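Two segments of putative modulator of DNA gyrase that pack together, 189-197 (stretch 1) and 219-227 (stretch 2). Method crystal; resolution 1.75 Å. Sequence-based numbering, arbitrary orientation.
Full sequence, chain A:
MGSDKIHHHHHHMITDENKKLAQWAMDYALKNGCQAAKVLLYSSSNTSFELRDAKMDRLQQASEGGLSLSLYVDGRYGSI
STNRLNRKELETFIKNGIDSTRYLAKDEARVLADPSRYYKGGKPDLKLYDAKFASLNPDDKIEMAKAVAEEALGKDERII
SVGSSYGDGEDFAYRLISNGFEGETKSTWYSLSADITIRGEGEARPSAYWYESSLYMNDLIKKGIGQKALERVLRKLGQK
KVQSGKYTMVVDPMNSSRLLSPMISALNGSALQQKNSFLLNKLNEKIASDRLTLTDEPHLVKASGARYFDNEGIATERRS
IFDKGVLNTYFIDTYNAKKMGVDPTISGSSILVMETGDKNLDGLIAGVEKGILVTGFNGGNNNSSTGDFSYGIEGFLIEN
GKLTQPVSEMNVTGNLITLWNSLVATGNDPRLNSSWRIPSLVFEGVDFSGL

Stretch 1 189-197: WYSLSADIT
Stretch 2 219-227: DLIKKGIGQ

Residues 189-197 form an extended strand (phi near -140°, psi near 145°), against which 219-227 runs in the same direction, first as a loop and then, from Ile-225, as a helix. CA-CA spacings set the register: Tyr-190 to Leu-220 7.1 Å, Leu-192 to Lys-222 7.0 Å and Ala-194 to Gly-226 5.4 Å, the shortest of the three. No hydrogen bond crosses the interface; the contact buries 378 Å², summed over both sides, mostly through apolar side chains.

Strand alternation turns Tyr-190, Leu-192, Ala-194 and Ile-196 toward the second stretch, while the polar Ser-191, Ser-193 and Asp-195 point away, on the partly exposed side. Leu-192 (m, t) is central: its CD1 lies 3.7 Å from Leu-220 CD2 and 3.8 Å from Lys-222 CA, and its CB 3.6 Å from Ile-225 CD1. Leu-220 (t, p) CD2 also lies 4.0 Å from Tyr-190 CB; the tyrosine ring (chi1 m) leads away, its OH hydrogen-bonded elsewhere in the structure. Ile-225 (m, t) places CG2 4.1 Å from Ala-194 CB. These buried aliphatic side chains need no polar partner.

Backbone contacts complete the packing. Ala-194 CB lies 3.9 Å from Gly-226 CA, and Ile-196 CD1 (m, t) rests 3.6 Å from Gly-226 O.

Within the loop, Lys-222 (m, t, t, p) curls back, NZ donating to Leu-220 O at 2.8 Å. Gly-224, the N-cap residue, adopts phi/psi 95/-4°, where a CB would jam against the preceding carbonyl.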

# COMPACT_ATOMS: atom_id res chain seq x y z
N TRP A 189 17.15 -4.76 12.52
CA TRP A 189 15.90 -4.92 13.26
C TRP A 189 15.47 -6.37 13.26
O TRP A 189 15.75 -7.13 12.34
CB TRP A 189 14.76 -4.02 12.74
CG TRP A 189 14.34 -4.33 11.36
CD1 TRP A 189 14.89 -3.84 10.20
CD2 TRP A 189 13.32 -5.28 10.96
NE1 TRP A 189 14.25 -4.41 9.12
CE2 TRP A 189 13.26 -5.25 9.55
CE3 TRP A 189 12.43 -6.09 11.64
CZ2 TRP A 189 12.37 -6.08 8.82
CZ3 TRP A 189 11.53 -6.88 10.91
CH2 TRP A 189 11.51 -6.85 9.52
N TYR A 190 14.72 -6.71 14.30
CA TYR A 190 14.15 -8.01 14.47
C TYR A 190 12.76 -7.86 15.06
O TYR A 190 12.52 -6.94 15.86
CB TYR A 190 14.95 -8.84 15.48
CG TYR A 190 16.43 -8.95 15.18
CD1 TYR A 190 17.32 -7.98 15.62
CD2 TYR A 190 16.96 -10.03 14.47
CE1 TYR A 190 18.69 -8.07 15.34
CE2 TYR A 190 18.31 -10.13 14.21
CZ TYR A 190 19.17 -9.16 14.64
OH TYR A 190 20.54 -9.26 14.42
N SER A 191 11.84 -8.74 14.67
CA SER A 191 10.49 -8.69 15.21
C SER A 191 9.83 -10.02 15.29
O SER A 191 10.09 -10.92 14.47
CB SER A 191 9.64 -7.74 14.38
OG SER A 191 8.44 -7.44 15.06
N LEU A 192 8.96 -10.18 16.29
CA LEU A 192 8.15 -11.36 16.44
C LEU A 192 6.73 -10.92 16.72
O LEU A 192 6.50 -9.96 17.45
CB LEU A 192 8.62 -12.23 17.60
CG LEU A 192 9.87 -13.10 17.40
CD1 LEU A 192 10.44 -13.51 18.80
CD2 LEU A 192 9.54 -14.30 16.58
N SER A 193 5.78 -11.63 16.17
CA SER A 193 4.39 -11.29 16.36
C SER A 193 3.49 -12.51 16.42
O SER A 193 3.84 -13.63 16.00
CB SER A 193 3.91 -10.32 15.27
OG SER A 193 3.76 -10.99 14.04
N ALA A 194 2.33 -12.30 17.02
CA ALA A 194 1.23 -13.26 16.99
C ALA A 194 -0.05 -12.58 16.56
O ALA A 194 -0.27 -11.42 16.88
CB ALA A 194 0.99 -13.91 18.35
N ASP A 195 -0.92 -13.32 15.90
CA ASP A 195 -2.27 -12.85 15.60
C ASP A 195 -3.22 -14.02 15.79
O ASP A 195 -2.97 -15.15 15.31
CB ASP A 195 -2.34 -12.21 14.21
CG ASP A 195 -2.05 -13.18 13.12
OD1 ASP A 195 -2.95 -13.99 12.84
OD2 ASP A 195 -0.96 -13.21 12.50
N ILE A 196 -4.31 -13.78 16.51
CA ILE A 196 -5.19 -14.85 16.91
C ILE A 196 -6.61 -14.44 16.62
O ILE A 196 -6.98 -13.32 16.90
CB ILE A 196 -5.05 -15.11 18.42
CG1 ILE A 196 -3.61 -15.49 18.74
CG2 ILE A 196 -6.05 -16.19 18.86
CD1 ILE A 196 -3.32 -15.80 20.18
N THR A 197 -7.38 -15.36 16.06
CA THR A 197 -8.78 -15.16 15.76
C THR A 197 -9.60 -16.17 16.54
O THR A 197 -9.22 -17.34 16.65
CB THR A 197 -9.00 -15.30 14.27
OG1 THR A 197 -8.39 -14.17 13.60
CG2 THR A 197 -10.47 -15.23 13.91
N ASP A 219 18.40 -8.76 22.62
CA ASP A 219 17.47 -7.96 23.36
C ASP A 219 16.01 -8.17 23.02
O ASP A 219 15.12 -7.73 23.75
CB ASP A 219 17.80 -6.46 23.23
CG ASP A 219 19.22 -6.13 23.63
OD1 ASP A 219 19.85 -6.86 24.42
OD2 ASP A 219 19.80 -5.11 23.20
N LEU A 220 15.72 -8.83 21.92
CA LEU A 220 14.32 -9.02 21.54
C LEU A 220 13.62 -9.89 22.58
O LEU A 220 14.11 -10.97 22.92
CB LEU A 220 14.26 -9.71 20.19
CG LEU A 220 12.92 -10.12 19.57
CD1 LEU A 220 12.08 -8.89 19.21
CD2 LEU A 220 13.17 -11.03 18.34
N ILE A 221 12.47 -9.42 23.03
CA ILE A 221 11.60 -10.21 23.86
C ILE A 221 10.92 -11.26 23.00
O ILE A 221 10.26 -10.93 22.03
CB ILE A 221 10.55 -9.34 24.53
CG1 ILE A 221 11.20 -8.36 25.52
CG2 ILE A 221 9.55 -10.21 25.28
CD1 ILE A 221 10.34 -7.17 25.80
N LYS A 222 11.10 -12.53 23.38
CA LYS A 222 10.70 -13.68 22.57
C LYS A 222 9.55 -14.47 23.17
O LYS A 222 8.90 -15.28 22.48
CB LYS A 222 11.91 -14.61 22.34
CG LYS A 222 13.14 -13.90 21.77
CD LYS A 222 14.39 -14.73 21.65
CE LYS A 222 15.62 -13.89 21.16
NZ LYS A 222 16.07 -12.86 22.16
N LYS A 223 9.32 -14.24 24.47
CA LYS A 223 8.32 -14.95 25.25
C LYS A 223 7.15 -14.06 25.63
O LYS A 223 7.27 -12.85 25.81
CB LYS A 223 8.98 -15.56 26.50
CG LYS A 223 9.99 -16.61 26.12
CD LYS A 223 10.68 -17.28 27.29
CE LYS A 223 11.31 -18.59 26.75
NZ LYS A 223 12.41 -19.17 27.56
N GLY A 224 5.98 -14.68 25.69
CA GLY A 224 4.78 -13.99 26.15
C GLY A 224 3.93 -13.39 25.06
O GLY A 224 2.84 -12.88 25.32
N ILE A 225 4.40 -13.49 23.82
CA ILE A 225 3.75 -12.80 22.72
C ILE A 225 2.45 -13.48 22.34
O ILE A 225 1.43 -12.79 22.12
CB ILE A 225 4.70 -12.71 21.50
CG1 ILE A 225 5.96 -11.91 21.89
CG2 ILE A 225 3.99 -11.99 20.34
CD1 ILE A 225 7.06 -11.87 20.81
N GLY A 226 2.47 -14.81 22.23
CA GLY A 226 1.26 -15.56 21.89
C GLY A 226 0.28 -15.49 23.04
O GLY A 226 -0.92 -15.26 22.86
N GLN A 227 0.83 -15.59 24.25
CA GLN A 227 0.03 -15.42 25.44
C GLN A 227 -0.72 -14.09 25.45
O GLN A 227 -1.94 -14.06 25.62
CB GLN A 227 0.91 -15.54 26.66
CG GLN A 227 0.12 -15.67 27.95
CD GLN A 227 1.00 -15.46 29.17
OE1 GLN A 227 2.18 -15.81 29.16
NE2 GLN A 227 0.42 -14.90 30.22